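Local structure of choline binding protein A (Lactobacillus salivarius str. Ren, 5GT1) at residues V72-S77 against Q120-G125; G78-I83 against V93-D98; F108-N113 against Y130-H135. The protein probably acts at the cell surface as a choline-binding, zinc-dependent peptidase of family M23, this chain being its C-terminal peptidase domain. One frame throughout, in Å; residues are numbered along the deposited sequence.

Interaction 1 of 3, residues V72-S77 against Q120-G125; sequences VHAVHS and QQINTG
Ser77 leans against Ile122, Asn123 and Thr124 with its whole side chain. CB packs on the carbonyl of Ile122, 3.4 Å from CB to Ile122 O, beside a CA-H...O contact from Ser77 CA to the same oxygen. OG, turned anti to its own carbonyl carbon (chi1 -57°), reaches across to the backbone of 122-125, where it passes over Asn123 CA and accepts a somewhat bent hydrogen bond from Thr124 N, 3.2 Å from N to OG. A backbone bond from Gly125 N to Ala74 O is shorter at 2.8 Å and straighter (164°). Between these two bonds Thr124 fits into the bend at 74-77: OG1 lies 3.4 Å from His76 CA and is hydrogen-bonded to Thr24, while CG2 rests 3.8 Å from both Ala74 O and Val75 O. On the buried side Ala74 CB meets Ile122 CD1 at 3.4 Å, a tight pair. His76 sends its side chain off from 120-125; the ring is held by ND1 to Ser77 O and NE2 to Asp23, and meets the rings of Trp25 and Phe102. The contact thus joins two chain turns, one leading from strand 71-73 into strand 78-86, the other linking strand 121-122 to strand 127-130. Ala74 also packs on Tyr104 of strand 101-108, and both Ala74 and Ile122 on Ile128.

Interaction 2 of 3, residues G78-I83 against V93-D98; sequences GVVTQI and VVVRSD
The peptide groups at Val79 and Arg96 face each other across the strands, each N-H reaching the other's carbonyl; Val79 N lies 2.9 Å from Arg96 O in this hydrogen-bonded pair. On one face of the antiparallel hairpin, strands 78-86 and 92-96, stand Val79, Gln82, Val94 and Arg96; on the other, Val80, Ile83, Val93 and Val95. On the latter face Val80 carries the packing, its CG1 4.0 Å from Val93 CG1 and its CG2 4.1 Å from Val95 CG2. Gly78 lies so close to Val95, CA to CG1 3.6 Å, that a side chain there would collide with it. Further along, Thr81 and Gln82 both face Val94 in a classic beta bulge. Val94 O takes the Thr81 N-H at 2.9 Å and, weakly, the Thr81 hydroxyl, whose OG1 sits between N and carbonyl carbon (chi1 54°), which brings it beside Val94, 3.4 Å from OG1 to Val94 CG1. Val94 N bonds to Gln82 O at 2.8 Å. The Arg96 guanidinium leads away, with a weak bond to Asp98 O. The contact therefore combines backbone bonds with valine packing: the guanidinium is satisfied outside the strand pair, by Thr101 and Arg142 O, the face of Val80, Val93 and Val95 is buried and apolar, and the backbone bonds take up polar groups of the strands.

Interaction 3 of 3, residues F108-N113 against Y130-H135; sequences FSNKGN and YRDTSH
Asp132 turns its carboxylate toward Ser109 so that both oxygens are used by one residue. OD2 receives the backbone N-H of Ser109 on its syn lone pair, 2.9 Å from N to OD2 and fairly straight at 156°, while the Ser109 hydroxyl bonds to OD1. At 2.5 Å from OG to OD1 this second bond is very short, and its exact length is doubtful. The serine oxygen stands between its own N and carbonyl carbon (chi1 71°), which puts both donors of Ser109 on the same carboxylate. Across the carboxylate lies the side-chain amide of Asn113, its plane 26° from that of Asp132, the two side chains crossing at a slant. Both segments are loops of the M23 peptidase fold: 108-113 follows strand 101-108 and ends in a short 3-10 turn, and 130-135 leads into strand 135-141, which carries the zinc ligand His137 in a His-x-His sequence. Next along, Thr133 places CG2 3.8 Å from Ser109 N, and its hydroxyl bonds to Glu106 O. Phe108 presents a ring edge instead of a face: CD1 lies in plane with Tyr130 O, 3.4 Å away. Asn113 O accepts the N-H of Tyr130 at 2.8 Å from O to N; the tyrosine ring itself leads away, past Ser70 and Ser115. With an alanine here in place of Asn113, the flank of the Asp132 carboxylate and Tyr130 O would be likely to lose the amide beside them, opening a gap. Arg131 points away from 108-113, its guanidinium bonded to His67 O and Gly69 O and set against the Phe29 ring.

Overall arrangement
Interactions 1 and 2 are neighbours, their centres about 9 Å apart, and strand 121-122 of the first pairs with strand 78-86 of the second: Ile122 N lies 2.8 Å from Gly78 O, a probable hydrogen bond. Interaction 3 lies about 17 Å centre to centre from interaction 1 and 18 Å from interaction 2. Val72 bridges to it, its CG2 3.9 Å from Phe108 CE1, whereas 2 and 3 do not touch. None of the three reaches the zinc held by His57, Asp61 and His137. The side chain of Thr133 is about 10 Å from the ion and that of Val75 about 14 Å; that of Val94 is about 11 Å from that of His137.

Interaction 1 of 3, residues V72-S77 against Q120-G125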
ATOM      1  N   VAL A  72      -0.073  -6.083   9.444  1.00 11.66           N
ATOM      2  CA  VAL A  72      -0.292  -5.696   8.050  1.00 11.26           C
ATOM      3  C   VAL A  72       0.127  -6.877   7.174  1.00 11.40           C
ATOM      4  O   VAL A  72       1.297  -7.250   7.164  1.00 10.84           O
ATOM      5  CB  VAL A  72       0.547  -4.456   7.670  1.00 10.89           C
ATOM      6  CG1 VAL A  72       0.397  -4.152   6.172  1.00 11.15           C
ATOM      7  CG2 VAL A  72       0.125  -3.251   8.520  1.00 10.60           C
ATOM      8  N   HIS A  73      -0.834  -7.455   6.451  1.00 11.95           N
ATOM      9  CA  HIS A  73      -0.598  -8.656   5.628  1.00 12.48           C
ATOM     10  C   HIS A  73      -0.299  -8.282   4.204  1.00 12.10           C
ATOM     11  O   HIS A  73      -0.983  -7.428   3.632  1.00 12.50           O
ATOM     12  CB  HIS A  73      -1.831  -9.569   5.660  1.00 13.06           C
ATOM     13  CG  HIS A  73      -2.073 -10.222   7.007  1.00 14.05           C
ATOM     14  ND1 HIS A  73      -2.709  -9.586   8.021  1.00 15.15           N
ATOM     15  CD2 HIS A  73      -1.728 -11.478   7.486  1.00 14.20           C
ATOM     16  CE1 HIS A  73      -2.776 -10.404   9.099  1.00 14.71           C
ATOM     17  NE2 HIS A  73      -2.171 -11.560   8.776  1.00 15.58           N
ATOM     18  N   ALA A  74       0.711  -8.917   3.610  1.00 11.73           N
ATOM     19  CA  ALA A  74       1.108  -8.616   2.243  1.00 11.49           C
ATOM     20  C   ALA A  74      -0.063  -8.920   1.316  1.00 11.29           C
ATOM     21  O   ALA A  74      -0.735  -9.959   1.464  1.00 11.62           O
ATOM     22  CB  ALA A  74       2.324  -9.436   1.852  1.00 11.29           C
ATOM     23  N   VAL A  75      -0.309  -8.017   0.374  1.00 11.55           N
ATOM     24  CA  VAL A  75      -1.461  -8.140  -0.533  1.00 11.34           C
ATOM     25  C   VAL A  75      -1.132  -9.039  -1.731  1.00 12.00           C
ATOM     26  O   VAL A  75      -2.033  -9.428  -2.483  1.00 11.82           O
ATOM     27  CB  VAL A  75      -1.997  -6.766  -1.019  1.00 11.29           C
ATOM     28  CG1 VAL A  75      -2.376  -5.885   0.172  1.00 11.19           C
ATOM     29  CG2 VAL A  75      -0.999  -6.047  -1.932  1.00 10.90           C
ATOM     30  N   HIS A  76       0.153  -9.362  -1.881  1.00 12.34           N
ATOM     31  CA  HIS A  76       0.658 -10.095  -3.038  1.00 13.87           C
ATOM     32  C   HIS A  76       2.067 -10.529  -2.754  1.00 14.28           C
ATOM     33  O   HIS A  76       2.773  -9.878  -1.982  1.00 14.26           O
ATOM     34  CB  HIS A  76       0.641  -9.180  -4.269  1.00 14.23           C
ATOM     35  CG  HIS A  76       0.884  -9.902  -5.581  1.00 15.82           C
ATOM     36  ND1 HIS A  76       2.121 -10.108  -6.073  1.00 16.51           N
ATOM     37  CD2 HIS A  76      -0.007 -10.459  -6.499  1.00 17.42           C
ATOM     38  CE1 HIS A  76       2.034 -10.782  -7.254  1.00 18.47           C
ATOM     39  NE2 HIS A  76       0.730 -10.992  -7.519  1.00 18.49           N
ATOM     40  N   SER A  77       2.501 -11.619  -3.385  1.00 15.53           N
ATOM     41  CA  SER A  77       3.875 -12.122  -3.223  1.00 16.52           C
ATOM     42  C   SER A  77       4.927 -11.211  -3.843  1.00 16.74           C
ATOM     43  O   SER A  77       4.633 -10.386  -4.698  1.00 17.83           O
ATOM     44  CB  SER A  77       3.992 -13.533  -3.807  1.00 18.18           C
ATOM     45  OG  SER A  77       3.036 -14.392  -3.175  1.00 21.56           O
ATOM     46  N   GLN A 120      14.082 -10.334   1.576  1.00 22.45           N
ATOM     47  CA  GLN A 120      13.170 -11.385   2.010  1.00 23.14           C
ATOM     48  C   GLN A 120      12.114 -11.708   0.949  1.00 23.63           C
ATOM     49  O   GLN A 120      11.456 -10.808   0.417  1.00 21.72           O
ATOM     50  CB  GLN A 120      12.486 -10.986   3.311  1.00 22.59           C
ATOM     51  CG  GLN A 120      11.729 -12.112   3.984  1.00 22.83           C
ATOM     52  CD  GLN A 120      11.263 -11.731   5.374  1.00 24.00           C
ATOM     53  OE1 GLN A 120      11.855 -10.870   6.029  1.00 24.04           O
ATOM     54  NE2 GLN A 120      10.203 -12.378   5.838  1.00 23.82           N
ATOM     55  N   GLN A 121      11.968 -12.995   0.649  1.00 24.67           N
ATOM     56  CA  GLN A 121      10.889 -13.482  -0.211  1.00 26.72           C
ATOM     57  C   GLN A 121       9.616 -13.537   0.613  1.00 25.84           C
ATOM     58  O   GLN A 121       9.589 -14.160   1.674  1.00 25.60           O
ATOM     59  CB  GLN A 121      11.195 -14.886  -0.726  1.00 31.19           C
ATOM     60  CG  GLN A 121      12.509 -15.015  -1.484  1.00 36.47           C
ATOM     61  CD  GLN A 121      12.474 -14.369  -2.860  1.00 40.14           C
ATOM     62  OE1 GLN A 121      11.398 -14.087  -3.412  1.00 43.59           O
ATOM     63  NE2 GLN A 121      13.657 -14.129  -3.427  1.00 41.58           N
ATOM     64  N   ILE A 122       8.561 -12.884   0.142  1.00 24.06           N
ATOM     65  CA  ILE A 122       7.300 -12.920   0.875  1.00 22.75           C
ATOM     66  C   ILE A 122       6.141 -13.444   0.028  1.00 21.41           C
ATOM     67  O   ILE A 122       6.119 -13.280  -1.194  1.00 20.18           O
ATOM     68  CB  ILE A 122       6.943 -11.567   1.527  1.00 24.44           C
ATOM     69  CG1 ILE A 122       6.637 -10.512   0.472  1.00 23.72           C
ATOM     70  CG2 ILE A 122       8.044 -11.076   2.476  1.00 24.13           C
ATOM     71  CD1 ILE A 122       5.640  -9.493   0.961  1.00 23.79           C
ATOM     72  N   ASN A 123       5.209 -14.107   0.700  1.00 19.96           N
ATOM     73  CA  ASN A 123       4.011 -14.646   0.078  1.00 19.98           C
ATOM     74  C   ASN A 123       2.812 -13.837   0.507  1.00 18.09           C
ATOM     75  O   ASN A 123       2.820 -13.253   1.585  1.00 16.60           O
ATOM     76  CB  ASN A 123       3.811 -16.102   0.499  1.00 22.95           C
ATOM     77  CG  ASN A 123       4.828 -17.036  -0.140  1.00 26.57           C
ATOM     78  OD1 ASN A 123       5.192 -16.876  -1.310  1.00 28.39           O
ATOM     79  ND2 ASN A 123       5.289 -18.013   0.623  1.00 29.41           N
ATOM     80  N   THR A 124       1.791 -13.792  -0.340  1.00 16.80           N
ATOM     81  CA  THR A 124       0.530 -13.151   0.013  1.00 16.19           C
ATOM     82  C   THR A 124       0.138 -13.557   1.432  1.00 16.52           C
ATOM     83  O   THR A 124       0.202 -14.750   1.790  1.00 16.35           O
ATOM     84  CB  THR A 124      -0.578 -13.566  -0.968  1.00 17.07           C
ATOM     85  OG1 THR A 124      -0.137 -13.298  -2.301  1.00 17.15           O
ATOM     86  CG2 THR A 124      -1.872 -12.803  -0.708  1.00 16.46           C
ATOM     87  N   GLY A 125      -0.232 -12.582   2.259  1.00 15.19           N
ATOM     88  CA  GLY A 125      -0.634 -12.903   3.638  1.00 15.10           C
ATOM     89  C   GLY A 125       0.472 -12.813   4.680  1.00 14.53           C
ATOM     90  O   GLY A 125       0.169 -12.656   5.868  1.00 15.41           O
TER

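Interaction 2 of 3, residues G78-I83 against V93-D98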
ATOM      1  N   GLY A  78       6.172 -11.351  -3.411  1.00 17.30           N
ATOM      2  CA  GLY A  78       7.231 -10.540  -3.997  1.00 17.52           C
ATOM      3  C   GLY A  78       8.482 -10.638  -3.165  1.00 17.60           C
ATOM      4  O   GLY A  78       8.565 -11.465  -2.256  1.00 19.14           O
ATOM      5  N   VAL A  79       9.448  -9.783  -3.469  1.00 17.72           N
ATOM      6  CA  VAL A  79      10.662  -9.689  -2.671  1.00 18.11           C
ATOM      7  C   VAL A  79      10.787  -8.266  -2.109  1.00 18.06           C
ATOM      8  O   VAL A  79      10.548  -7.281  -2.816  1.00 18.13           O
ATOM      9  CB  VAL A  79      11.916 -10.095  -3.495  1.00 18.53           C
ATOM     10  CG1 VAL A  79      12.117  -9.154  -4.671  1.00 19.67           C
ATOM     11  CG2 VAL A  79      13.155 -10.099  -2.612  1.00 18.71           C
ATOM     12  N   VAL A  80      11.166  -8.163  -0.840  1.00 18.21           N
ATOM     13  CA  VAL A  80      11.367  -6.864  -0.222  1.00 19.02           C
ATOM     14  C   VAL A  80      12.637  -6.240  -0.824  1.00 20.75           C
ATOM     15  O   VAL A  80      13.724  -6.818  -0.725  1.00 20.88           O
ATOM     16  CB  VAL A  80      11.461  -6.979   1.313  1.00 18.51           C
ATOM     17  CG1 VAL A  80      11.707  -5.616   1.956  1.00 18.28           C
ATOM     18  CG2 VAL A  80      10.206  -7.642   1.885  1.00 18.09           C
ATOM     19  N   THR A  81      12.491  -5.077  -1.455  1.00 21.53           N
ATOM     20  CA  THR A  81      13.621  -4.423  -2.117  1.00 22.65           C
ATOM     21  C   THR A  81      14.169  -3.262  -1.309  1.00 23.55           C
ATOM     22  O   THR A  81      15.348  -2.914  -1.417  1.00 24.18           O
ATOM     23  CB  THR A  81      13.258  -3.925  -3.537  1.00 24.40           C
ATOM     24  OG1 THR A  81      12.100  -3.091  -3.483  1.00 23.50           O
ATOM     25  CG2 THR A  81      12.977  -5.087  -4.457  1.00 23.80           C
ATOM     26  N   GLN A  82      13.316  -2.659  -0.493  1.00 22.66           N
ATOM     27  CA  GLN A  82      13.689  -1.430   0.172  1.00 23.11           C
ATOM     28  C   GLN A  82      12.880  -1.210   1.436  1.00 21.56           C
ATOM     29  O   GLN A  82      11.664  -1.453   1.471  1.00 21.13           O
ATOM     30  CB  GLN A  82      13.504  -0.260  -0.801  1.00 25.00           C
ATOM     31  CG  GLN A  82      14.135   1.050  -0.365  1.00 29.84           C
ATOM     32  CD  GLN A  82      13.976   2.129  -1.422  1.00 31.37           C
ATOM     33  OE1 GLN A  82      14.362   1.947  -2.579  1.00 35.41           O
ATOM     34  NE2 GLN A  82      13.395   3.252  -1.033  1.00 30.82           N
ATOM     35  N   ILE A  83      13.567  -0.775   2.485  1.00 19.82           N
ATOM     36  CA  ILE A  83      12.917  -0.288   3.692  1.00 19.40           C
ATOM     37  C   ILE A  83      13.583   1.050   3.964  1.00 20.29           C
ATOM     38  O   ILE A  83      14.822   1.112   4.098  1.00 19.97           O
ATOM     39  CB  ILE A  83      13.106  -1.260   4.886  1.00 19.00           C
ATOM     40  CG1 ILE A  83      12.496  -2.647   4.559  1.00 19.14           C
ATOM     41  CG2 ILE A  83      12.525  -0.675   6.166  1.00 19.10           C
ATOM     42  CD1 ILE A  83      12.754  -3.711   5.607  1.00 19.07           C
ATOM     43  N   VAL A  93       7.880   0.156   3.370  1.00 13.72           N
ATOM     44  CA  VAL A  93       8.443  -1.080   2.853  1.00 13.14           C
ATOM     45  C   VAL A  93       8.035  -1.195   1.397  1.00 13.07           C
ATOM     46  O   VAL A  93       6.865  -0.977   1.069  1.00 12.50           O
ATOM     47  CB  VAL A  93       7.875  -2.295   3.605  1.00 12.99           C
ATOM     48  CG1 VAL A  93       8.479  -3.593   3.086  1.00 12.75           C
ATOM     49  CG2 VAL A  93       8.112  -2.137   5.093  1.00 13.44           C
ATOM     50  N   VAL A  94       9.001  -1.513   0.533  1.00 13.38           N
ATOM     51  CA  VAL A  94       8.760  -1.734  -0.892  1.00 13.80           C
ATOM     52  C   VAL A  94       8.948  -3.224  -1.213  1.00 14.62           C
ATOM     53  O   VAL A  94       9.977  -3.831  -0.869  1.00 15.43           O
ATOM     54  CB  VAL A  94       9.698  -0.864  -1.772  1.00 14.20           C
ATOM     55  CG1 VAL A  94       9.380  -1.037  -3.263  1.00 14.22           C
ATOM     56  CG2 VAL A  94       9.589   0.603  -1.353  1.00 13.90           C
ATOM     57  N   VAL A  95       7.930  -3.812  -1.833  1.00 14.48           N
ATOM     58  CA  VAL A  95       7.952  -5.202  -2.274  1.00 15.07           C
ATOM     59  C   VAL A  95       7.760  -5.215  -3.792  1.00 15.88           C
ATOM     60  O   VAL A  95       6.860  -4.552  -4.312  1.00 15.32           O
ATOM     61  CB  VAL A  95       6.827  -6.033  -1.601  1.00 14.86           C
ATOM     62  CG1 VAL A  95       6.812  -7.458  -2.142  1.00 15.12           C
ATOM     63  CG2 VAL A  95       6.991  -6.051  -0.084  1.00 14.30           C
ATOM     64  N   ARG A  96       8.613  -5.961  -4.499  1.00 16.98           N
ATOM     65  CA  ARG A  96       8.545  -6.036  -5.962  1.00 18.50           C
ATOM     66  C   ARG A  96       8.203  -7.445  -6.386  1.00 19.08           C
ATOM     67  O   ARG A  96       8.853  -8.384  -5.950  1.00 19.30           O
ATOM     68  CB  ARG A  96       9.879  -5.613  -6.596  1.00 18.91           C
ATOM     69  CG  ARG A  96       9.942  -5.796  -8.115  1.00 21.02           C
ATOM     70  CD  ARG A  96       9.212  -4.698  -8.877  1.00 21.65           C
ATOM     71  NE  ARG A  96       8.943  -5.092 -10.266  1.00 24.31           N
ATOM     72  CZ  ARG A  96       8.197  -4.403 -11.131  1.00 25.11           C
ATOM     73  NH1 ARG A  96       7.614  -3.258 -10.777  1.00 24.57           N
ATOM     74  NH2 ARG A  96       8.028  -4.868 -12.371  1.00 25.97           N
ATOM     75  N   SER A  97       7.154  -7.589  -7.192  1.00 19.74           N
ATOM     76  CA  SER A  97       6.822  -8.867  -7.819  1.00 22.04           C
ATOM     77  C   SER A  97       7.255  -8.813  -9.295  1.00 23.41           C
ATOM     78  O   SER A  97       7.983  -7.903  -9.691  1.00 23.36           O
ATOM     79  CB  SER A  97       5.324  -9.157  -7.694  1.00 20.92           C
ATOM     80  OG  SER A  97       4.554  -8.255  -8.471  1.00 21.74           O
ATOM     81  N   ASP A  98       6.808  -9.762 -10.112  1.00 26.19           N
ATOM     82  CA  ASP A  98       7.209  -9.759 -11.526  1.00 28.79           C
ATOM     83  C   ASP A  98       6.729  -8.510 -12.257  1.00 28.17           C
ATOM     84  O   ASP A  98       7.454  -7.930 -13.068  1.00 28.29           O
ATOM     85  CB  ASP A  98       6.703 -11.017 -12.229  1.00 33.86           C
ATOM     86  CG  ASP A  98       7.669 -12.185 -12.086  1.00 40.00           C
ATOM     87  OD1 ASP A  98       7.197 -13.333 -11.887  1.00 42.53           O
ATOM     88  OD2 ASP A  98       8.901 -11.947 -12.169  1.00 43.95           O
TER

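Interaction 3 of 3, residues F108-N113 against Y130-H135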
ATOM      1  N   PHE A 108       3.694   2.537  10.165  1.00 14.72           N
ATOM      2  CA  PHE A 108       4.716   2.118  11.130  1.00 15.91           C
ATOM      3  C   PHE A 108       5.401   3.349  11.750  1.00 17.84           C
ATOM      4  O   PHE A 108       6.105   4.092  11.057  1.00 17.68           O
ATOM      5  CB  PHE A 108       5.728   1.190  10.446  1.00 15.26           C
ATOM      6  CG  PHE A 108       5.099   0.215   9.467  1.00 14.55           C
ATOM      7  CD1 PHE A 108       4.315  -0.845   9.923  1.00 14.33           C
ATOM      8  CD2 PHE A 108       5.275   0.369   8.085  1.00 14.39           C
ATOM      9  CE1 PHE A 108       3.720  -1.730   9.026  1.00 14.23           C
ATOM     10  CE2 PHE A 108       4.696  -0.527   7.182  1.00 13.85           C
ATOM     11  CZ  PHE A 108       3.916  -1.573   7.655  1.00 14.16           C
ATOM     12  N   SER A 109       5.153   3.581  13.047  1.00 19.84           N
ATOM     13  CA  SER A 109       5.681   4.779  13.724  1.00 21.13           C
ATOM     14  C   SER A 109       7.206   4.723  13.852  1.00 21.57           C
ATOM     15  O   SER A 109       7.843   5.745  14.038  1.00 23.47           O
ATOM     16  CB  SER A 109       5.034   4.986  15.097  1.00 21.85           C
ATOM     17  OG  SER A 109       5.482   4.000  16.019  1.00 22.82           O
ATOM     18  N   ASN A 110       7.773   3.527  13.742  1.00 22.00           N
ATOM     19  CA  ASN A 110       9.217   3.341  13.704  1.00 23.38           C
ATOM     20  C   ASN A 110       9.571   2.039  13.018  1.00 22.77           C
ATOM     21  O   ASN A 110       8.718   1.144  12.901  1.00 20.77           O
ATOM     22  CB  ASN A 110       9.815   3.376  15.108  1.00 26.36           C
ATOM     23  CG  ASN A 110       9.436   2.175  15.914  1.00 27.68           C
ATOM     24  OD1 ASN A 110      10.243   1.263  16.087  1.00 31.40           O
ATOM     25  ND2 ASN A 110       8.188   2.145  16.395  1.00 30.39           N
ATOM     26  N   LYS A 111      10.823   1.935  12.575  1.00 21.51           N
ATOM     27  CA  LYS A 111      11.290   0.792  11.800  1.00 22.40           C
ATOM     28  C   LYS A 111      11.179  -0.520  12.556  1.00 21.31           C
ATOM     29  O   LYS A 111      11.089  -1.578  11.942  1.00 21.39           O
ATOM     30  CB  LYS A 111      12.728   1.011  11.290  1.00 26.02           C
ATOM     31  CG  LYS A 111      12.795   1.922  10.071  1.00 30.21           C
ATOM     32  CD  LYS A 111      14.197   2.446   9.756  1.00 32.24           C
ATOM     33  CE  LYS A 111      14.091   3.775   9.009  1.00 33.13           C
ATOM     34  NZ  LYS A 111      15.181   4.039   8.027  1.00 34.78           N
ATOM     35  N   GLY A 112      11.200  -0.447  13.883  1.00 20.05           N
ATOM     36  CA  GLY A 112      11.028  -1.627  14.724  1.00 20.47           C
ATOM     37  C   GLY A 112       9.661  -2.269  14.548  1.00 19.81           C
ATOM     38  O   GLY A 112       9.501  -3.439  14.850  1.00 20.54           O
ATOM     39  N   ASN A 113       8.683  -1.513  14.043  1.00 19.02           N
ATOM     40  CA  ASN A 113       7.356  -2.076  13.735  1.00 19.26           C
ATOM     41  C   ASN A 113       7.309  -2.863  12.429  1.00 18.72           C
ATOM     42  O   ASN A 113       6.291  -3.488  12.113  1.00 19.34           O
ATOM     43  CB  ASN A 113       6.262  -1.001  13.761  1.00 19.40           C
ATOM     44  CG  ASN A 113       5.683  -0.802  15.142  1.00 20.74           C
ATOM     45  OD1 ASN A 113       4.480  -0.963  15.364  1.00 22.40           O
ATOM     46  ND2 ASN A 113       6.536  -0.485  16.086  1.00 20.89           N
ATOM     47  N   TYR A 130       3.562  -4.182  11.835  1.00 12.47           N
ATOM     48  CA  TYR A 130       2.416  -3.905  12.710  1.00 12.44           C
ATOM     49  C   TYR A 130       2.057  -2.428  12.647  1.00 12.54           C
ATOM     50  O   TYR A 130       2.902  -1.572  12.875  1.00 13.16           O
ATOM     51  CB  TYR A 130       2.724  -4.364  14.153  1.00 12.37           C
ATOM     52  CG  TYR A 130       2.853  -5.861  14.191  1.00 12.61           C
ATOM     53  CD1 TYR A 130       1.755  -6.649  14.488  1.00 12.19           C
ATOM     54  CD2 TYR A 130       4.060  -6.492  13.820  1.00 12.72           C
ATOM     55  CE1 TYR A 130       1.839  -8.037  14.466  1.00 12.52           C
ATOM     56  CE2 TYR A 130       4.153  -7.883  13.796  1.00 13.01           C
ATOM     57  CZ  TYR A 130       3.041  -8.637  14.123  1.00 12.74           C
ATOM     58  OH  TYR A 130       3.120 -10.003  14.101  1.00 13.39           O
ATOM     59  N   ARG A 131       0.805  -2.140  12.311  1.00 13.03           N
ATOM     60  CA  ARG A 131       0.344  -0.757  12.218  1.00 13.70           C
ATOM     61  C   ARG A 131       0.104  -0.223  13.627  1.00 14.39           C
ATOM     62  O   ARG A 131      -0.677  -0.786  14.389  1.00 14.38           O
ATOM     63  CB  ARG A 131      -0.955  -0.649  11.396  1.00 13.55           C
ATOM     64  CG  ARG A 131      -1.508   0.769  11.284  1.00 13.02           C
ATOM     65  CD  ARG A 131      -2.879   0.794  10.594  1.00 13.42           C
ATOM     66  NE  ARG A 131      -3.845  -0.122  11.219  1.00 13.26           N
ATOM     67  CZ  ARG A 131      -5.016  -0.485  10.689  1.00 13.66           C
ATOM     68  NH1 ARG A 131      -5.423  -0.007   9.513  1.00 13.05           N
ATOM     69  NH2 ARG A 131      -5.795  -1.336  11.345  1.00 13.32           N
ATOM     70  N   ASP A 132       0.754   0.876  13.955  1.00 16.15           N
ATOM     71  CA  ASP A 132       0.480   1.521  15.234  1.00 17.93           C
ATOM     72  C   ASP A 132       0.135   2.994  15.041  1.00 18.70           C
ATOM     73  O   ASP A 132       0.129   3.760  16.000  1.00 19.13           O
ATOM     74  CB  ASP A 132       1.664   1.351  16.193  1.00 19.65           C
ATOM     75  CG  ASP A 132       2.935   1.992  15.674  1.00 21.95           C
ATOM     76  OD1 ASP A 132       3.860   2.189  16.498  1.00 24.64           O
ATOM     77  OD2 ASP A 132       3.027   2.297  14.459  1.00 21.60           O
ATOM     78  N   THR A 133      -0.144   3.382  13.799  1.00 16.83           N
ATOM     79  CA  THR A 133      -0.574   4.735  13.493  1.00 16.64           C
ATOM     80  C   THR A 133      -2.043   4.673  13.077  1.00 16.90           C
ATOM     81  O   THR A 133      -2.646   3.602  13.083  1.00 16.99           O
ATOM     82  CB  THR A 133       0.240   5.353  12.339  1.00 16.06           C
ATOM     83  OG1 THR A 133      -0.056   4.654  11.126  1.00 15.10           O
ATOM     84  CG2 THR A 133       1.757   5.316  12.614  1.00 16.16           C
ATOM     85  N   SER A 134      -2.602   5.808  12.672  1.00 16.86           N
ATOM     86  CA  SER A 134      -4.009   5.835  12.299  1.00 17.14           C
ATOM     87  C   SER A 134      -4.319   5.128  10.974  1.00 16.69           C
ATOM     88  O   SER A 134      -5.481   4.844  10.703  1.00 15.71           O
ATOM     89  CB  SER A 134      -4.509   7.275  12.235  1.00 18.18           C
ATOM     90  OG  SER A 134      -3.842   7.954  11.191  1.00 19.69           O
ATOM     91  N   HIS A 135      -3.310   4.888  10.130  1.00 15.96           N
ATOM     92  CA  HIS A 135      -3.571   4.220   8.830  1.00 15.76           C
ATOM     93  C   HIS A 135      -2.376   3.655   8.141  1.00 14.45           C
ATOM     94  O   HIS A 135      -1.225   4.064   8.383  1.00 14.32           O
ATOM     95  CB  HIS A 135      -4.289   5.157   7.850  1.00 17.49           C
ATOM     96  CG  HIS A 135      -3.418   6.278   7.348  1.00 19.49           C
ATOM     97  ND1 HIS A 135      -2.974   7.265   8.155  1.00 20.79           N
ATOM     98  CD2 HIS A 135      -2.903   6.538   6.079  1.00 20.68           C
ATOM     99  CE1 HIS A 135      -2.213   8.122   7.439  1.00 21.49           C
ATOM    100  NE2 HIS A 135      -2.171   7.677   6.168  1.00 22.80           N
TER